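Local atomic coordinates of lysine-sensitive aspartokinase 3 (Escherichia coli, PDB entry 2J0W), a protein that catalyses the ATP-dependent phosphorylation of L-aspartate to 4-phospho-L-aspartate, the first step of lysine biosynthesis, under allosteric inhibition by lysine. Residues A[144-149]-A[205-210]; A[194-197]-A[203-206]; A[18-23]-A[72-77]. One frame throughout, in Å; residues are numbered along the deposited sequence.

Contacts 1 and 2 lie in the buried interior of the amino acid kinase domain, their centres about 7 Å apart, and both rest on helix 200-211. Aliphatic side chains do the packing in contact 1, while in contact 2 a leucine meets a tyrosine ring and a threonine hydroxyl. The two are joined directly by M146 CE against T204 CG2 (3.8 Å) and by a probable T148-T194 hydroxyl hydrogen bond. Contact 3 lies about 24 to 27 Å away, centre to centre, where helix 17-27 meets the end of helix 57-75. Only partly buried, it has a methionine-isoleucine pair on its inner side and a long salt bridge on its exposed side, whereas no ion pair crosses the other two.

Contact 1. Residues A[144-149]-A[205-210]; sequences KVMRTN and AALLAE
In the amino acid kinase domain, the loop between strand 137-139 and helix 159-176 is laid against helix 200-211 through V145 and M146, which meet L207 and L208 on one side of that helix. M146 does most of the work. Its CG stands anti to the backbone N (chi1 -175°), and further bends at chi2 and chi3 carry the thioether toward the helix. The terminal CE then packs on L207 CD1 at 3.8 Å, with SD only slightly farther from the same methyl at 4.0 Å. The two side chains cross at about a right angle, so the end of the methionine touches one leucine branch and also approaches CB of L207. The same CE comes within 4.3 Å of L208 CG, which places the methyl between two successive helix residues. Beside it, V145 CG1 faces L208 CD2 at 4.2 Å, a looser approach.

No hydrogen bond crosses the contact; the polar groups find partners elsewhere, T148 OG1 for instance both on N149 O (2.9 Å, in the carbonyl plane and on a lone pair) and on the hydroxyl of T194. M146 is the centre of an inverse gamma turn. Backbone bonds from M146 and T148 to S187 tie the loop to the antiparallel pair of strands 185-187 and 193-195, while V145 also leans on helix 159-176. This is apolar loop-on-helix packing in the core of an amino acid kinase domain.

Contact 2. Residues A[194-197]-A[203-206]; sequences TTLG and YTAA
L196, just after strand 193-195, projects toward helix 200-211 and comes up against two consecutive residues, Y203 and T204. Against T204 it lies roughly at a right angle: its CD1 methyl approaches T204 OG1 at 3.1 Å, shorter than a relaxed methyl-oxygen contact and a value to be taken with caution. The polar needs of that oxygen are met elsewhere. The hydroxyl receives a hydrogen bond from F184 N and also bonds to G200 O, one turn back in its own helix. With OG1 beside the backbone N (chi1 -61°), T204 can reach that carbonyl, while CG2 stands anti to the backbone N. The tyrosine is met less directly. L196 CB stands 4.4 Å from Y203 CD2 and comes to the ring obliquely, a loose apolar contact.

F184 and G200, the partners of T204, both line the aspartate pocket; T204, whose side chain is about 7 Å from the bound aspartate, is thus placed as a second-shell residue. On the strand side, L196 is also backbone-bonded to F184. The contact thus lies between the antiparallel pair 185-187 and 193-195 and the first turns of helix 200-211, with the Y203 side chain also touching P266 of helix 264-270.

Contact 3. Residues A[18-23]-A[72-77]; sequences DAMNRS and FAILER
The carboxylate of D18 and the guanidinium of R77 stand almost perpendicular, their planes 87° apart, and D18 OD1 comes to R77 NH2 obliquely at 3.5 Å. This is a salt bridge without a hydrogen bond, formed by one oxygen and one nitrogen instead of a flat, two-pronged pairing. R77 lies just beyond helix 57-75, and bends at chi2 (-99°) and chi3 swing its guanidinium across to D18 near the start of helix 17-27. Two other flat groups pack within their own segments: the F72 ring carries L75 CD2 over its centre, 3.5 Å above the plane, and one face of the R22 guanidinium rests, toward its rim, on A19 CA and on the carbonyl carbon of D18.

Deeper in, M20 and I74 provide the apolar half. M20 CE touches I74 CG2 at 3.7 Å, methyl to methyl, with the two side chains crossing at about a right angle. The methionine leaves its helix with CG anti to the backbone N (chi1 -152°) and is bent further along, which turns its end toward the isoleucine. L125, F126 and I129 of helix 108-131 also pack on M20, so three helices of the kinase domain converge at this point.

Burial is divided accordingly: the methyl contact is shielded, while the ion pair lies between exposed residues. R77 also touches a crystal neighbour, so its exact pose may owe something to the lattice. Solvent would be expected to screen the attraction, and the length and near-perpendicular planes of the pair suggest a mainly electrostatic, loosely directed link.

Contact 1. Residues A[144-149]-A[205-210]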
loop_
_atom_site.group_PDB
_atom_site.type_symbol
_atom_site.label_atom_id
_atom_site.label_comp_id
_atom_site.label_asym_id
_atom_site.label_seq_id
_atom_site.Cartn_x
_atom_site.Cartn_y
_atom_site.Cartn_z
ATOM N N LYS A 144 39.467 -6.749 9.415
ATOM C CA LYS A 144 40.366 -5.595 9.366
ATOM C C LYS A 144 39.811 -4.571 8.383
ATOM O O LYS A 144 40.141 -3.388 8.454
ATOM C CB LYS A 144 41.763 -5.999 8.903
ATOM C CG LYS A 144 42.477 -6.993 9.785
ATOM C CD LYS A 144 43.818 -7.356 9.160
ATOM C CE LYS A 144 44.455 -8.563 9.834
ATOM N NZ LYS A 144 45.569 -9.099 9.000
ATOM N N VAL A 145 38.958 -5.024 7.470
ATOM C CA VAL A 145 38.392 -4.133 6.477
ATOM C C VAL A 145 36.892 -3.923 6.487
ATOM O O VAL A 145 36.429 -2.801 6.278
ATOM C CB VAL A 145 38.807 -4.578 5.085
ATOM C CG1 VAL A 145 37.769 -4.149 4.069
ATOM C CG2 VAL A 145 40.169 -3.967 4.753
ATOM N N MET A 146 36.133 -4.989 6.724
ATOM C CA MET A 146 34.669 -4.928 6.726
ATOM C C MET A 146 34.071 -4.243 7.949
ATOM O O MET A 146 33.540 -4.916 8.834
ATOM C CB MET A 146 34.116 -6.355 6.626
ATOM C CG MET A 146 32.615 -6.461 6.490
ATOM S SD MET A 146 32.045 -5.682 4.976
ATOM C CE MET A 146 32.611 -6.842 3.798
ATOM N N ARG A 147 34.150 -2.913 8.007
ATOM C CA ARG A 147 33.595 -2.165 9.136
ATOM C C ARG A 147 32.090 -2.056 9.024
ATOM O O ARG A 147 31.570 -1.738 7.952
ATOM C CB ARG A 147 34.154 -0.757 9.190
ATOM C CG ARG A 147 33.766 -0.014 10.465
ATOM C CD ARG A 147 34.959 0.047 11.385
ATOM N NE ARG A 147 35.588 -1.268 11.484
ATOM C CZ ARG A 147 36.879 -1.456 11.736
ATOM N NH1 ARG A 147 37.677 -0.407 11.915
ATOM N NH2 ARG A 147 37.372 -2.686 11.798
ATOM N N THR A 148 31.381 -2.301 10.126
ATOM C CA THR A 148 29.919 -2.207 10.119
ATOM C C THR A 148 29.461 -1.454 11.355
ATOM O O THR A 148 30.263 -1.080 12.185
ATOM C CB THR A 148 29.246 -3.611 10.135
ATOM O OG1 THR A 148 29.368 -4.199 11.442
ATOM C CG2 THR A 148 29.906 -4.530 9.109
ATOM N N ASN A 149 28.164 -1.223 11.467
ATOM C CA ASN A 149 27.621 -0.555 12.632
ATOM C C ASN A 149 27.626 -1.587 13.764
ATOM O O ASN A 149 28.232 -2.651 13.641
ATOM C CB ASN A 149 26.182 -0.124 12.366
ATOM C CG ASN A 149 25.325 -1.268 11.881
ATOM O OD1 ASN A 149 25.612 -2.434 12.154
ATOM N ND2 ASN A 149 24.260 -0.945 11.164
ATOM N N ALA A 205 30.927 -10.646 -0.829
ATOM C CA ALA A 205 31.601 -10.756 -2.111
ATOM C C ALA A 205 31.344 -9.541 -2.975
ATOM O O ALA A 205 32.262 -9.016 -3.588
ATOM C CB ALA A 205 31.163 -12.017 -2.825
ATOM N N ALA A 206 30.096 -9.095 -3.029
ATOM C CA ALA A 206 29.760 -7.915 -3.814
ATOM C C ALA A 206 30.418 -6.671 -3.214
ATOM O O ALA A 206 30.928 -5.821 -3.943
ATOM C CB ALA A 206 28.253 -7.731 -3.856
ATOM N N LEU A 207 30.418 -6.580 -1.883
ATOM C CA LEU A 207 30.984 -5.430 -1.169
ATOM C C LEU A 207 32.457 -5.157 -1.445
ATOM O O LEU A 207 32.843 -4.023 -1.752
ATOM C CB LEU A 207 30.777 -5.595 0.344
ATOM C CG LEU A 207 29.317 -5.611 0.820
ATOM C CD1 LEU A 207 29.237 -6.192 2.224
ATOM C CD2 LEU A 207 28.731 -4.204 0.766
ATOM N N LEU A 208 33.275 -6.195 -1.317
ATOM C CA LEU A 208 34.715 -6.079 -1.539
ATOM C C LEU A 208 35.022 -5.881 -3.026
ATOM O O LEU A 208 36.051 -5.297 -3.393
ATOM C CB LEU A 208 35.416 -7.334 -1.009
ATOM C CG LEU A 208 35.180 -7.634 0.475
ATOM C CD1 LEU A 208 35.239 -9.130 0.725
ATOM C CD2 LEU A 208 36.209 -6.912 1.301
ATOM N N ALA A 209 34.119 -6.373 -3.874
ATOM C CA ALA A 209 34.264 -6.243 -5.320
ATOM C C ALA A 209 34.140 -4.758 -5.668
ATOM O O ALA A 209 34.949 -4.217 -6.427
ATOM C CB ALA A 209 33.185 -7.043 -6.026
ATOM N N GLU A 210 33.128 -4.108 -5.098
ATOM C CA GLU A 210 32.908 -2.690 -5.325
ATOM C C GLU A 210 34.052 -1.886 -4.745
ATOM O O GLU A 210 34.608 -1.007 -5.407
ATOM C CB GLU A 210 31.608 -2.242 -4.673
ATOM C CG GLU A 210 31.543 -0.754 -4.404
ATOM C CD GLU A 210 30.150 -0.308 -4.033
ATOM O OE1 GLU A 210 29.504 -0.999 -3.215
ATOM O OE2 GLU A 210 29.701 0.734 -4.556
#

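Contact 2. Residues A[194-197]-A[203-206]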
loop_
_atom_site.group_PDB
_atom_site.type_symbol
_atom_site.label_atom_id
_atom_site.label_comp_id
_atom_site.label_asym_id
_atom_site.label_seq_id
_atom_site.Cartn_x
_atom_site.Cartn_y
_atom_site.Cartn_z
ATOM N N THR A 194 30.994 -8.679 14.271
ATOM C CA THR A 194 29.609 -8.621 13.799
ATOM C C THR A 194 29.431 -9.562 12.623
ATOM O O THR A 194 30.411 -10.058 12.066
ATOM C CB THR A 194 29.259 -7.226 13.294
ATOM O OG1 THR A 194 30.191 -6.863 12.261
ATOM C CG2 THR A 194 29.314 -6.209 14.439
ATOM N N THR A 195 28.182 -9.812 12.249
ATOM C CA THR A 195 27.896 -10.646 11.081
ATOM C C THR A 195 26.870 -9.867 10.263
ATOM O O THR A 195 26.136 -9.048 10.822
ATOM C CB THR A 195 27.314 -12.013 11.460
ATOM O OG1 THR A 195 26.054 -11.846 12.137
ATOM C CG2 THR A 195 28.284 -12.754 12.347
ATOM N N LEU A 196 26.822 -10.101 8.954
ATOM C CA LEU A 196 25.893 -9.379 8.077
ATOM C C LEU A 196 24.501 -10.016 7.974
ATOM O O LEU A 196 23.616 -9.468 7.318
ATOM C CB LEU A 196 26.499 -9.260 6.677
ATOM C CG LEU A 196 27.913 -8.669 6.681
ATOM C CD1 LEU A 196 28.668 -9.100 5.428
ATOM C CD2 LEU A 196 27.839 -7.141 6.803
ATOM N N GLY A 197 24.295 -11.156 8.628
ATOM C CA GLY A 197 22.997 -11.803 8.543
ATOM C C GLY A 197 23.109 -13.034 7.662
ATOM O O GLY A 197 23.950 -13.066 6.757
ATOM N N TYR A 203 26.789 -11.113 0.084
ATOM C CA TYR A 203 26.884 -9.687 0.267
ATOM C C TYR A 203 28.350 -9.279 0.379
ATOM O O TYR A 203 28.791 -8.332 -0.277
ATOM C CB TYR A 203 26.085 -9.295 1.511
ATOM C CG TYR A 203 25.825 -7.818 1.652
ATOM C CD1 TYR A 203 25.916 -6.962 0.555
ATOM C CD2 TYR A 203 25.465 -7.276 2.886
ATOM C CE1 TYR A 203 25.653 -5.604 0.687
ATOM C CE2 TYR A 203 25.199 -5.922 3.026
ATOM C CZ TYR A 203 25.291 -5.092 1.925
ATOM O OH TYR A 203 24.985 -3.759 2.055
ATOM N N THR A 204 29.116 -10.012 1.180
ATOM C CA THR A 204 30.525 -9.692 1.355
ATOM C C THR A 204 31.264 -9.693 0.023
ATOM O O THR A 204 32.128 -8.856 -0.228
ATOM C CB THR A 204 31.223 -10.705 2.285
ATOM O OG1 THR A 204 30.602 -10.678 3.573
ATOM C CG2 THR A 204 32.698 -10.361 2.433
ATOM N N ALA A 205 30.927 -10.646 -0.829
ATOM C CA ALA A 205 31.601 -10.756 -2.111
ATOM C C ALA A 205 31.344 -9.541 -2.975
ATOM O O ALA A 205 32.262 -9.016 -3.588
ATOM C CB ALA A 205 31.163 -12.017 -2.825
ATOM N N ALA A 206 30.096 -9.095 -3.029
ATOM C CA ALA A 206 29.760 -7.915 -3.814
ATOM C C ALA A 206 30.418 -6.671 -3.214
ATOM O O ALA A 206 30.928 -5.821 -3.943
ATOM C CB ALA A 206 28.253 -7.731 -3.856
#

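Contact 3. Residues A[18-23]-A[72-77]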
loop_
_atom_site.group_PDB
_atom_site.type_symbol
_atom_site.label_atom_id
_atom_site.label_comp_id
_atom_site.label_asym_id
_atom_site.label_seq_id
_atom_site.Cartn_x
_atom_site.Cartn_y
_atom_site.Cartn_z
ATOM N N ASP A 18 37.200 -32.803 -0.587
ATOM C CA ASP A 18 36.945 -32.922 -2.023
ATOM C C ASP A 18 36.344 -31.644 -2.580
ATOM O O ASP A 18 36.920 -31.002 -3.463
ATOM C CB ASP A 18 36.001 -34.091 -2.306
ATOM C CG ASP A 18 36.598 -35.429 -1.909
ATOM O OD1 ASP A 18 37.785 -35.674 -2.234
ATOM O OD2 ASP A 18 35.879 -36.235 -1.278
ATOM N N ALA A 19 35.176 -31.290 -2.049
ATOM C CA ALA A 19 34.452 -30.092 -2.450
ATOM C C ALA A 19 35.384 -28.889 -2.434
ATOM O O ALA A 19 35.435 -28.088 -3.382
ATOM C CB ALA A 19 33.288 -29.862 -1.491
ATOM N N MET A 20 36.124 -28.773 -1.341
ATOM C CA MET A 20 37.046 -27.670 -1.190
ATOM C C MET A 20 37.991 -27.692 -2.376
ATOM O O MET A 20 38.319 -26.652 -2.932
ATOM C CB MET A 20 37.807 -27.806 0.125
ATOM C CG MET A 20 38.250 -26.484 0.696
ATOM S SD MET A 20 38.068 -26.424 2.490
ATOM C CE MET A 20 39.694 -26.747 2.997
ATOM N N ASN A 21 38.411 -28.892 -2.766
ATOM C CA ASN A 21 39.300 -29.062 -3.908
ATOM C C ASN A 21 38.592 -28.651 -5.212
ATOM O O ASN A 21 39.132 -27.870 -6.008
ATOM C CB ASN A 21 39.775 -30.520 -3.996
ATOM C CG ASN A 21 41.108 -30.753 -3.282
ATOM O OD1 ASN A 21 42.072 -29.996 -3.462
ATOM N ND2 ASN A 21 41.172 -31.812 -2.485
ATOM N N ARG A 22 37.391 -29.182 -5.443
ATOM C CA ARG A 22 36.647 -28.804 -6.641
ATOM C C ARG A 22 36.711 -27.285 -6.752
ATOM O O ARG A 22 37.009 -26.741 -7.816
ATOM C CB ARG A 22 35.179 -29.225 -6.541
ATOM C CG ARG A 22 34.865 -30.632 -7.005
ATOM C CD ARG A 22 33.402 -30.986 -6.739
ATOM N NE ARG A 22 33.263 -31.885 -5.594
ATOM C CZ ARG A 22 32.550 -31.618 -4.501
ATOM N NH1 ARG A 22 31.899 -30.466 -4.389
ATOM N NH2 ARG A 22 32.483 -32.510 -3.518
ATOM N N SER A 23 36.442 -26.613 -5.635
ATOM C CA SER A 23 36.448 -25.158 -5.593
ATOM C C SER A 23 37.830 -24.562 -5.815
ATOM O O SER A 23 37.963 -23.509 -6.433
ATOM C CB SER A 23 35.874 -24.664 -4.258
ATOM O OG SER A 23 34.498 -24.989 -4.148
ATOM N N PHE A 72 38.012 -31.956 11.096
ATOM C CA PHE A 72 39.074 -32.942 10.987
ATOM C C PHE A 72 38.941 -33.801 9.734
ATOM O O PHE A 72 39.928 -34.327 9.233
ATOM C CB PHE A 72 39.147 -33.790 12.261
ATOM C CG PHE A 72 39.943 -33.136 13.365
ATOM C CD1 PHE A 72 39.564 -31.897 13.872
ATOM C CD2 PHE A 72 41.096 -33.736 13.865
ATOM C CE1 PHE A 72 40.322 -31.260 14.857
ATOM C CE2 PHE A 72 41.860 -33.105 14.853
ATOM C CZ PHE A 72 41.467 -31.863 15.348
ATOM N N ALA A 73 37.729 -33.919 9.205
ATOM C CA ALA A 73 37.534 -34.697 7.990
ATOM C C ALA A 73 38.460 -34.109 6.934
ATOM O O ALA A 73 39.043 -34.832 6.121
ATOM C CB ALA A 73 36.094 -34.597 7.527
ATOM N N ILE A 74 38.587 -32.784 6.965
ATOM C CA ILE A 74 39.424 -32.037 6.032
ATOM C C ILE A 74 40.885 -32.050 6.454
ATOM O O ILE A 74 41.779 -32.262 5.638
ATOM C CB ILE A 74 38.990 -30.578 5.983
ATOM C CG1 ILE A 74 37.568 -30.474 5.436
ATOM C CG2 ILE A 74 39.990 -29.778 5.171
ATOM C CD1 ILE A 74 36.917 -29.163 5.765
ATOM N N LEU A 75 41.102 -31.788 7.737
ATOM C CA LEU A 75 42.419 -31.735 8.348
ATOM C C LEU A 75 43.239 -33.008 8.111
ATOM O O LEU A 75 44.379 -32.947 7.655
ATOM C CB LEU A 75 42.244 -31.506 9.851
ATOM C CG LEU A 75 43.458 -31.057 10.655
ATOM C CD1 LEU A 75 43.891 -29.667 10.193
ATOM C CD2 LEU A 75 43.102 -31.046 12.134
ATOM N N GLU A 76 42.632 -34.149 8.424
ATOM C CA GLU A 76 43.259 -35.460 8.276
ATOM C C GLU A 76 43.586 -35.852 6.833
ATOM O O GLU A 76 44.048 -36.966 6.597
ATOM C CB GLU A 76 42.362 -36.547 8.869
ATOM C CG GLU A 76 42.117 -36.424 10.361
ATOM C CD GLU A 76 41.049 -37.384 10.870
ATOM O OE1 GLU A 76 40.840 -37.411 12.101
ATOM O OE2 GLU A 76 40.420 -38.101 10.055
ATOM N N ARG A 77 43.350 -34.954 5.875
ATOM C CA ARG A 77 43.637 -35.259 4.471
ATOM C C ARG A 77 44.764 -34.389 3.926
ATOM O O ARG A 77 45.241 -34.585 2.806
ATOM C CB ARG A 77 42.382 -35.059 3.621
ATOM C CG ARG A 77 41.194 -35.887 4.040
ATOM C CD ARG A 77 41.048 -37.121 3.178
ATOM N NE ARG A 77 40.900 -36.759 1.773
ATOM C CZ ARG A 77 40.510 -37.591 0.813
ATOM N NH1 ARG A 77 40.219 -38.857 1.096
ATOM N NH2 ARG A 77 40.404 -37.157 -0.436
#